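Local coordinates for protein putative thiosulfate sulfurtransferase YNJE (Escherichia coli, PDB 2WLX) that transfers sulfur from thiosulfate to cyanide in the periplasm, yielding thiocyanate and sulfite through a cysteine persulfide intermediate, at residues W353-E358 against M381-V386; S52-D57 against N335-M340. One frame throughout, in Å; residues are numbered along the deposited sequence.

Interaction 1 (W353-E358 against M381-V386); sequences WNIKPE and MGWKNV
P357 lies flat over one face of the W383 indole, and this is the tightly packed half of the contact. CB of P357 stands 3.5 Å from the centroid of the five-membered ring of W383, 13° off the ring normal, a CH-pi contact. The backbone follows the same face, with P357 N 3.4 Å from W383 CH2. With CG of W383 anti to its carbonyl carbon (chi1 -81°), the indole is carried under P357, whose N and CA lie over the ring, while I355 O comes to the rim, near the ring plane. The I355 side chain also reaches this rim, its CG2 branch 4.1 Å from W383 CZ3. W350, on helix 343-351, meets W383 edge-to-face and also touches I355.

Toward solvent the segments part, and water joins the backbones. P357 O accepts from two waters: one, 2.6 Å from P357 O, accepts from K384 N, and the other, 2.9 Å from P357 O, accepts from N385 N. Both segments follow helices that end in Schellman motifs, with N354 and G382 at positive phi, and both lead into neighbouring parallel strands, 360-363 and 386-389. Such paired helix-to-strand connections belong to the alpha/beta architecture of a rhodanese domain.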
ATOM      1  N   TRP A 353      16.252   8.856  -2.975  1.00 30.12           N
ATOM      2  CA  TRP A 353      17.247   7.786  -2.852  1.00 30.69           C
ATOM      3  C   TRP A 353      17.538   7.067  -4.163  1.00 31.20           C
ATOM      4  O   TRP A 353      17.995   5.903  -4.158  1.00 32.45           O
ATOM      5  CB  TRP A 353      16.770   6.781  -1.842  1.00 30.93           C
ATOM      6  CG  TRP A 353      17.193   7.094  -0.470  1.00 32.94           C
ATOM      7  CD1 TRP A 353      16.546   7.903   0.430  1.00 30.81           C
ATOM      8  CD2 TRP A 353      18.357   6.601   0.181  1.00 32.86           C
ATOM      9  NE1 TRP A 353      17.245   7.932   1.607  1.00 33.28           N
ATOM     10  CE2 TRP A 353      18.357   7.136   1.489  1.00 35.43           C
ATOM     11  CE3 TRP A 353      19.400   5.756  -0.208  1.00 35.42           C
ATOM     12  CZ2 TRP A 353      19.374   6.860   2.413  1.00 35.56           C
ATOM     13  CZ3 TRP A 353      20.412   5.473   0.722  1.00 37.36           C
ATOM     14  CH2 TRP A 353      20.371   6.015   2.017  1.00 36.86           C
ATOM     15  N   ASN A 354      17.271   7.751  -5.270  1.00 31.17           N
ATOM     16  CA  ASN A 354      17.560   7.248  -6.592  1.00 31.31           C
ATOM     17  C   ASN A 354      16.763   6.004  -7.020  1.00 30.93           C
ATOM     18  O   ASN A 354      17.295   5.130  -7.752  1.00 30.58           O
ATOM     19  CB  ASN A 354      19.067   6.955  -6.712  1.00 31.95           C
ATOM     20  CG  ASN A 354      19.542   7.112  -8.104  1.00 34.90           C
ATOM     21  OD1 ASN A 354      18.895   7.791  -8.884  1.00 38.12           O
ATOM     22  ND2 ASN A 354      20.676   6.486  -8.449  1.00 37.38           N
ATOM     23  N   ILE A 355      15.523   5.902  -6.528  1.00 29.42           N
ATOM     24  CA  ILE A 355      14.608   4.809  -6.896  1.00 28.70           C
ATOM     25  C   ILE A 355      13.492   5.409  -7.745  1.00 29.34           C
ATOM     26  O   ILE A 355      12.834   6.412  -7.331  1.00 28.16           O
ATOM     27  CB  ILE A 355      14.054   4.124  -5.658  1.00 28.28           C
ATOM     28  CG1 ILE A 355      15.219   3.613  -4.760  1.00 26.15           C
ATOM     29  CG2 ILE A 355      13.123   2.997  -6.051  1.00 28.66           C
ATOM     30  CD1 ILE A 355      14.811   3.353  -3.319  1.00 23.15           C
ATOM     31  N   LYS A 356      13.316   4.850  -8.954  1.00 29.51           N
ATOM     32  CA  LYS A 356      12.484   5.476  -9.983  1.00 29.80           C
ATOM     33  C   LYS A 356      11.740   4.463 -10.843  1.00 29.40           C
ATOM     34  O   LYS A 356      12.258   3.344 -11.114  1.00 29.04           O
ATOM     35  CB  LYS A 356      13.327   6.391 -10.868  1.00 29.97           C
ATOM     36  CG  LYS A 356      14.153   7.360 -10.096  1.00 31.31           C
ATOM     37  CD  LYS A 356      15.165   8.038 -11.017  1.00 33.68           C
ATOM     38  CE  LYS A 356      15.813   9.198 -10.329  1.00 35.96           C
ATOM     39  NZ  LYS A 356      16.926   9.780 -11.100  1.00 39.55           N
ATOM     40  N   PRO A 357      10.513   4.834 -11.254  1.00 29.78           N
ATOM     41  CA  PRO A 357       9.608   3.917 -11.957  1.00 30.18           C
ATOM     42  C   PRO A 357      10.169   3.332 -13.249  1.00 30.94           C
ATOM     43  O   PRO A 357       9.775   2.231 -13.646  1.00 30.45           O
ATOM     44  CB  PRO A 357       8.394   4.795 -12.278  1.00 30.23           C
ATOM     45  CG  PRO A 357       8.820   6.154 -12.177  1.00 30.58           C
ATOM     46  CD  PRO A 357       9.983   6.212 -11.230  1.00 29.61           C
ATOM     47  N   GLU A 358      11.070   4.071 -13.887  1.00 32.61           N
ATOM     48  CA  GLU A 358      11.663   3.626 -15.162  1.00 33.60           C
ATOM     49  C   GLU A 358      12.786   2.579 -15.000  1.00 33.42           C
ATOM     50  O   GLU A 358      13.244   2.016 -15.985  1.00 33.71           O
ATOM     51  CB  GLU A 358      12.204   4.812 -15.930  1.00 33.57           C
ATOM     52  CG  GLU A 358      13.423   5.467 -15.274  1.00 36.33           C
ATOM     53  CD  GLU A 358      13.086   6.686 -14.364  1.00 38.71           C
ATOM     54  OE1 GLU A 358      11.899   6.788 -13.936  1.00 32.60           O
ATOM     55  OE2 GLU A 358      14.043   7.486 -14.093  1.00 36.65           O
ATOM     56  N   MET A 381       0.586   2.060  -8.281  1.00 20.45           N
ATOM     57  CA  MET A 381       1.121   3.299  -8.793  1.00 21.81           C
ATOM     58  C   MET A 381       1.523   3.230 -10.272  1.00 22.71           C
ATOM     59  O   MET A 381       1.825   4.237 -10.874  1.00 22.15           O
ATOM     60  CB  MET A 381       2.347   3.719  -7.969  1.00 21.54           C
ATOM     61  CG  MET A 381       1.996   4.205  -6.553  1.00 22.12           C
ATOM     62  SD  MET A 381       3.361   4.119  -5.404  1.00 24.34           S
ATOM     63  CE  MET A 381       4.451   5.296  -6.103  1.00 14.95           C
ATOM     64  N   GLY A 382       1.486   2.049 -10.860  1.00 23.65           N
ATOM     65  CA  GLY A 382       1.739   1.936 -12.283  1.00 24.12           C
ATOM     66  C   GLY A 382       3.170   1.619 -12.618  1.00 24.25           C
ATOM     67  O   GLY A 382       3.572   1.762 -13.769  1.00 23.49           O
ATOM     68  N   TRP A 383       3.938   1.186 -11.620  1.00 24.13           N
ATOM     69  CA  TRP A 383       5.375   0.966 -11.820  1.00 25.31           C
ATOM     70  C   TRP A 383       5.459  -0.323 -12.597  1.00 26.03           C
ATOM     71  O   TRP A 383       4.846  -1.295 -12.218  1.00 25.50           O
ATOM     72  CB  TRP A 383       6.112   0.909 -10.499  1.00 24.95           C
ATOM     73  CG  TRP A 383       6.378   2.269  -9.977  1.00 23.99           C
ATOM     74  CD1 TRP A 383       5.539   3.361 -10.032  1.00 24.35           C
ATOM     75  CD2 TRP A 383       7.580   2.737  -9.342  1.00 23.46           C
ATOM     76  NE1 TRP A 383       6.158   4.457  -9.492  1.00 24.41           N
ATOM     77  CE2 TRP A 383       7.387   4.093  -9.029  1.00 22.33           C
ATOM     78  CE3 TRP A 383       8.774   2.125  -8.965  1.00 23.48           C
ATOM     79  CZ2 TRP A 383       8.358   4.861  -8.398  1.00 23.54           C
ATOM     80  CZ3 TRP A 383       9.748   2.897  -8.335  1.00 23.99           C
ATOM     81  CH2 TRP A 383       9.532   4.239  -8.053  1.00 24.10           C
ATOM     82  N   LYS A 384       6.096  -0.295 -13.755  1.00 27.66           N
ATOM     83  CA  LYS A 384       5.931  -1.447 -14.685  1.00 29.63           C
ATOM     84  C   LYS A 384       6.906  -2.594 -14.444  1.00 29.91           C
ATOM     85  O   LYS A 384       6.642  -3.731 -14.848  1.00 31.45           O
ATOM     86  CB  LYS A 384       5.982  -0.981 -16.125  1.00 30.11           C
ATOM     87  CG  LYS A 384       4.823  -0.069 -16.463  1.00 34.24           C
ATOM     88  CD  LYS A 384       4.195  -0.315 -17.840  1.00 39.41           C
ATOM     89  CE  LYS A 384       3.377   0.888 -18.299  1.00 41.38           C
ATOM     90  NZ  LYS A 384       4.346   1.990 -18.673  1.00 44.42           N
ATOM     91  N   ASN A 385       8.001  -2.337 -13.743  1.00 29.35           N
ATOM     92  CA  ASN A 385       9.020  -3.377 -13.575  1.00 29.23           C
ATOM     93  C   ASN A 385       9.419  -3.563 -12.112  1.00 27.04           C
ATOM     94  O   ASN A 385      10.492  -3.176 -11.704  1.00 26.04           O
ATOM     95  CB  ASN A 385      10.229  -3.019 -14.439  1.00 29.71           C
ATOM     96  CG  ASN A 385      11.124  -4.206 -14.714  1.00 35.11           C
ATOM     97  OD1 ASN A 385      10.852  -5.358 -14.260  1.00 38.68           O
ATOM     98  ND2 ASN A 385      12.202  -3.958 -15.488  1.00 38.29           N
ATOM     99  N   VAL A 386       8.533  -4.137 -11.322  1.00 25.72           N
ATOM    100  CA  VAL A 386       8.801  -4.312  -9.912  1.00 24.94           C
ATOM    101  C   VAL A 386       8.685  -5.752  -9.538  1.00 24.83           C
ATOM    102  O   VAL A 386       8.011  -6.525 -10.217  1.00 23.74           O
ATOM    103  CB  VAL A 386       7.923  -3.394  -9.010  1.00 24.77           C
ATOM    104  CG1 VAL A 386       8.323  -1.988  -9.238  1.00 25.56           C
ATOM    105  CG2 VAL A 386       6.498  -3.540  -9.309  1.00 24.16           C
TER
HETATM  106  O   HOH W   1       9.540  -0.220 -12.200  1.00 27.78           O
HETATM  107  O   HOH W   2       7.424   2.058 -14.646  1.00 30.21           O

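Interaction 2 (S52-D57 against N335-M340)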
ATOM      1  N   SER A  52      -7.182  14.270   4.741  1.00 12.41           N
ATOM      2  CA  SER A  52      -8.571  13.805   4.942  1.00 13.40           C
ATOM      3  C   SER A  52      -8.998  14.265   6.329  1.00 16.76           C
ATOM      4  O   SER A  52      -8.254  14.052   7.273  1.00 15.55           O
ATOM      5  CB  SER A  52      -8.700  12.328   4.836  1.00 13.12           C
ATOM      6  OG  SER A  52     -10.055  11.820   5.031  1.00 14.90           O
ATOM      7  N   ALA A  53     -10.165  14.901   6.413  1.00 17.18           N
ATOM      8  CA  ALA A  53     -10.789  15.310   7.684  1.00 18.44           C
ATOM      9  C   ALA A  53     -10.867  14.125   8.669  1.00 19.39           C
ATOM     10  O   ALA A  53     -10.573  14.311   9.863  1.00 19.53           O
ATOM     11  CB  ALA A  53     -12.138  15.878   7.465  1.00 18.02           C
ATOM     12  N   SER A  54     -11.139  12.928   8.142  1.00 18.68           N
ATOM     13  CA  SER A  54     -11.126  11.682   8.924  1.00 19.27           C
ATOM     14  C   SER A  54      -9.816  11.324   9.609  1.00 18.20           C
ATOM     15  O   SER A  54      -9.811  10.522  10.523  1.00 17.87           O
ATOM     16  CB  SER A  54     -11.602  10.481   8.092  1.00 19.48           C
ATOM     17  OG  SER A  54     -10.605  10.121   7.174  1.00 20.54           O
ATOM     18  N   TRP A  55      -8.725  11.932   9.222  1.00 16.67           N
ATOM     19  CA  TRP A  55      -7.456  11.635   9.870  1.00 15.85           C
ATOM     20  C   TRP A  55      -7.177  12.560  11.034  1.00 16.15           C
ATOM     21  O   TRP A  55      -6.285  12.247  11.793  1.00 16.28           O
ATOM     22  CB  TRP A  55      -6.270  11.835   8.940  1.00 15.53           C
ATOM     23  CG  TRP A  55      -6.268  11.071   7.607  1.00 13.88           C
ATOM     24  CD1 TRP A  55      -7.046  10.003   7.227  1.00 12.66           C
ATOM     25  CD2 TRP A  55      -5.491  11.418   6.490  1.00 12.06           C
ATOM     26  NE1 TRP A  55      -6.744   9.654   5.933  1.00 13.00           N
ATOM     27  CE2 TRP A  55      -5.762  10.477   5.476  1.00 11.12           C
ATOM     28  CE3 TRP A  55      -4.498  12.349   6.286  1.00 15.34           C
ATOM     29  CZ2 TRP A  55      -5.162  10.535   4.257  1.00 16.27           C
ATOM     30  CZ3 TRP A  55      -3.919  12.424   5.071  1.00 12.57           C
ATOM     31  CH2 TRP A  55      -4.231  11.495   4.077  1.00 13.45           C
ATOM     32  N   LEU A  56      -7.888  13.701  11.113  1.00 17.23           N
ATOM     33  CA  LEU A  56      -7.497  14.819  11.973  1.00 18.60           C
ATOM     34  C   LEU A  56      -7.388  14.441  13.461  1.00 18.97           C
ATOM     35  O   LEU A  56      -6.455  14.852  14.154  1.00 20.17           O
ATOM     36  CB  LEU A  56      -8.430  15.985  11.802  1.00 17.80           C
ATOM     37  CG  LEU A  56      -8.282  16.740  10.459  1.00 16.69           C
ATOM     38  CD1 LEU A  56      -9.391  17.833  10.287  1.00 17.43           C
ATOM     39  CD2 LEU A  56      -6.890  17.244  10.169  1.00 17.39           C
ATOM     40  N   ASP A  57      -8.306  13.620  13.913  1.00 21.58           N
ATOM     41  CA  ASP A  57      -8.331  13.194  15.311  1.00 24.27           C
ATOM     42  C   ASP A  57      -7.210  12.165  15.606  1.00 24.36           C
ATOM     43  O   ASP A  57      -7.002  11.760  16.763  1.00 24.71           O
ATOM     44  CB  ASP A  57      -9.738  12.675  15.669  1.00 24.06           C
ATOM     45  CG  ASP A  57     -10.110  11.393  14.960  1.00 30.72           C
ATOM     46  OD1 ASP A  57      -9.303  10.848  14.123  1.00 34.99           O
ATOM     47  OD2 ASP A  57     -11.238  10.911  15.258  1.00 32.86           O
ATOM     48  N   ASN A 335      -0.943   6.564   5.992  1.00 14.95           N
ATOM     49  CA  ASN A 335      -1.614   7.739   6.544  1.00 15.00           C
ATOM     50  C   ASN A 335      -2.010   7.427   7.997  1.00 15.70           C
ATOM     51  O   ASN A 335      -1.809   6.274   8.459  1.00 15.45           O
ATOM     52  CB  ASN A 335      -2.856   8.021   5.709  1.00 14.58           C
ATOM     53  CG  ASN A 335      -2.543   8.385   4.284  1.00 15.49           C
ATOM     54  OD1 ASN A 335      -3.252   7.916   3.373  1.00 18.14           O
ATOM     55  ND2 ASN A 335      -1.585   9.278   4.065  1.00 10.07           N
ATOM     56  N   PRO A 336      -2.558   8.417   8.740  1.00 16.02           N
ATOM     57  CA  PRO A 336      -2.965   8.209  10.134  1.00 17.19           C
ATOM     58  C   PRO A 336      -4.011   7.158  10.327  1.00 17.05           C
ATOM     59  O   PRO A 336      -4.159   6.633  11.434  1.00 17.94           O
ATOM     60  CB  PRO A 336      -3.590   9.597  10.522  1.00 18.68           C
ATOM     61  CG  PRO A 336      -2.841  10.573   9.701  1.00 18.58           C
ATOM     62  CD  PRO A 336      -2.675   9.834   8.358  1.00 16.29           C
ATOM     63  N   ASP A 337      -4.798   6.863   9.292  1.00 15.00           N
ATOM     64  CA  ASP A 337      -5.779   5.792   9.376  1.00 15.14           C
ATOM     65  C   ASP A 337      -5.262   4.431   8.874  1.00 15.36           C
ATOM     66  O   ASP A 337      -6.024   3.492   8.775  1.00 15.83           O
ATOM     67  CB  ASP A 337      -7.046   6.162   8.624  1.00 15.63           C
ATOM     68  CG  ASP A 337      -6.832   6.372   7.096  1.00 12.97           C
ATOM     69  OD1 ASP A 337      -5.704   6.306   6.594  1.00 14.34           O
ATOM     70  OD2 ASP A 337      -7.857   6.635   6.442  1.00 13.89           O
ATOM     71  N   GLY A 338      -3.981   4.347   8.547  1.00 15.68           N
ATOM     72  CA  GLY A 338      -3.338   3.106   8.161  1.00 15.56           C
ATOM     73  C   GLY A 338      -3.403   2.853   6.622  1.00 16.22           C
ATOM     74  O   GLY A 338      -2.847   1.878   6.149  1.00 15.14           O
ATOM     75  N   THR A 339      -4.069   3.735   5.868  1.00 15.79           N
ATOM     76  CA  THR A 339      -4.140   3.620   4.401  1.00 14.97           C
ATOM     77  C   THR A 339      -2.836   4.055   3.682  1.00 15.61           C
ATOM     78  O   THR A 339      -2.001   4.816   4.229  1.00 15.89           O
ATOM     79  CB  THR A 339      -5.343   4.422   3.866  1.00 15.15           C
ATOM     80  OG1 THR A 339      -5.157   5.794   4.237  1.00 13.01           O
ATOM     81  CG2 THR A 339      -6.670   3.869   4.453  1.00 12.67           C
ATOM     82  N   MET A 340      -2.654   3.629   2.420  1.00 16.18           N
ATOM     83  CA  MET A 340      -1.445   3.993   1.670  1.00 15.80           C
ATOM     84  C   MET A 340      -1.376   5.471   1.477  1.00 16.17           C
ATOM     85  O   MET A 340      -2.343   6.130   1.063  1.00 14.46           O
ATOM     86  CB  MET A 340      -1.346   3.314   0.279  1.00 17.55           C
ATOM     87  CG  MET A 340      -0.034   3.528  -0.472  1.00 19.97           C
ATOM     88  SD  MET A 340      -0.227   3.238  -2.264  1.00 18.92           S
ATOM     89  CE  MET A 340      -1.040   4.732  -2.877  1.00 13.23           C
TER
HETATM   90  O   HOH W   3     -10.267   7.677   7.609  1.00 26.23           O
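W55 packs against N335 and P336, in a type I beta turn running from N335 to G338, and so joins the first rhodanese domain to the third. Along 52-57, S52 comes first: its CB lies 3.4 Å above the W55 ring plane, on the face opposite the turn, and its OG shares a hydrogen bond with S54 OG. S54 OG also contacts a water that donates to D337 OD2, a solvent-mediated link at the margin of the contact.

W55 then supplies nearly all of this segment's share of the contact. Its chi1 of -56° sets the indole beside the backbone N and lays one face against N335 and P336. N335 CB sits over the six-membered ring of W55, 4.0 Å from its centroid, while P336 CD lies over the same face, displaced from the centre of the five-membered ring toward CD2; both are CH-pi contacts. The N335 amide plane is tilted 25° from the indole. Beyond W55, L56 turns away to helix 85-97.

At the indole edge, W55 NE1 approaches D337 OD2 at 3.3 Å, with the carboxylate plane turned 63° from the ring. The other oxygen, D337 OD1, closes an Asx turn by accepting from T339 N at 3.1 Å, from above the carboxylate plane.

Overall arrangement
The centres of the two contacts lie 25 Å apart, on opposite sides of the chain's centre, although their nearest atoms approach to about 5 Å without touching. Along the chain they come in series: interaction 2 closes at 335-340 before interaction 1 opens at 353-358, with helix 343-351 running between them. Interaction 1 is internal to the third rhodanese domain and flanks its five-stranded parallel sheet at the entries to strands 360-363 and 386-389. Interaction 2 instead spans 278 residues to bring the first domain onto the third. One contact thus knits a single rhodanese unit together, whereas the other joins two units of this monomer and probably contributes to how they sit against each other.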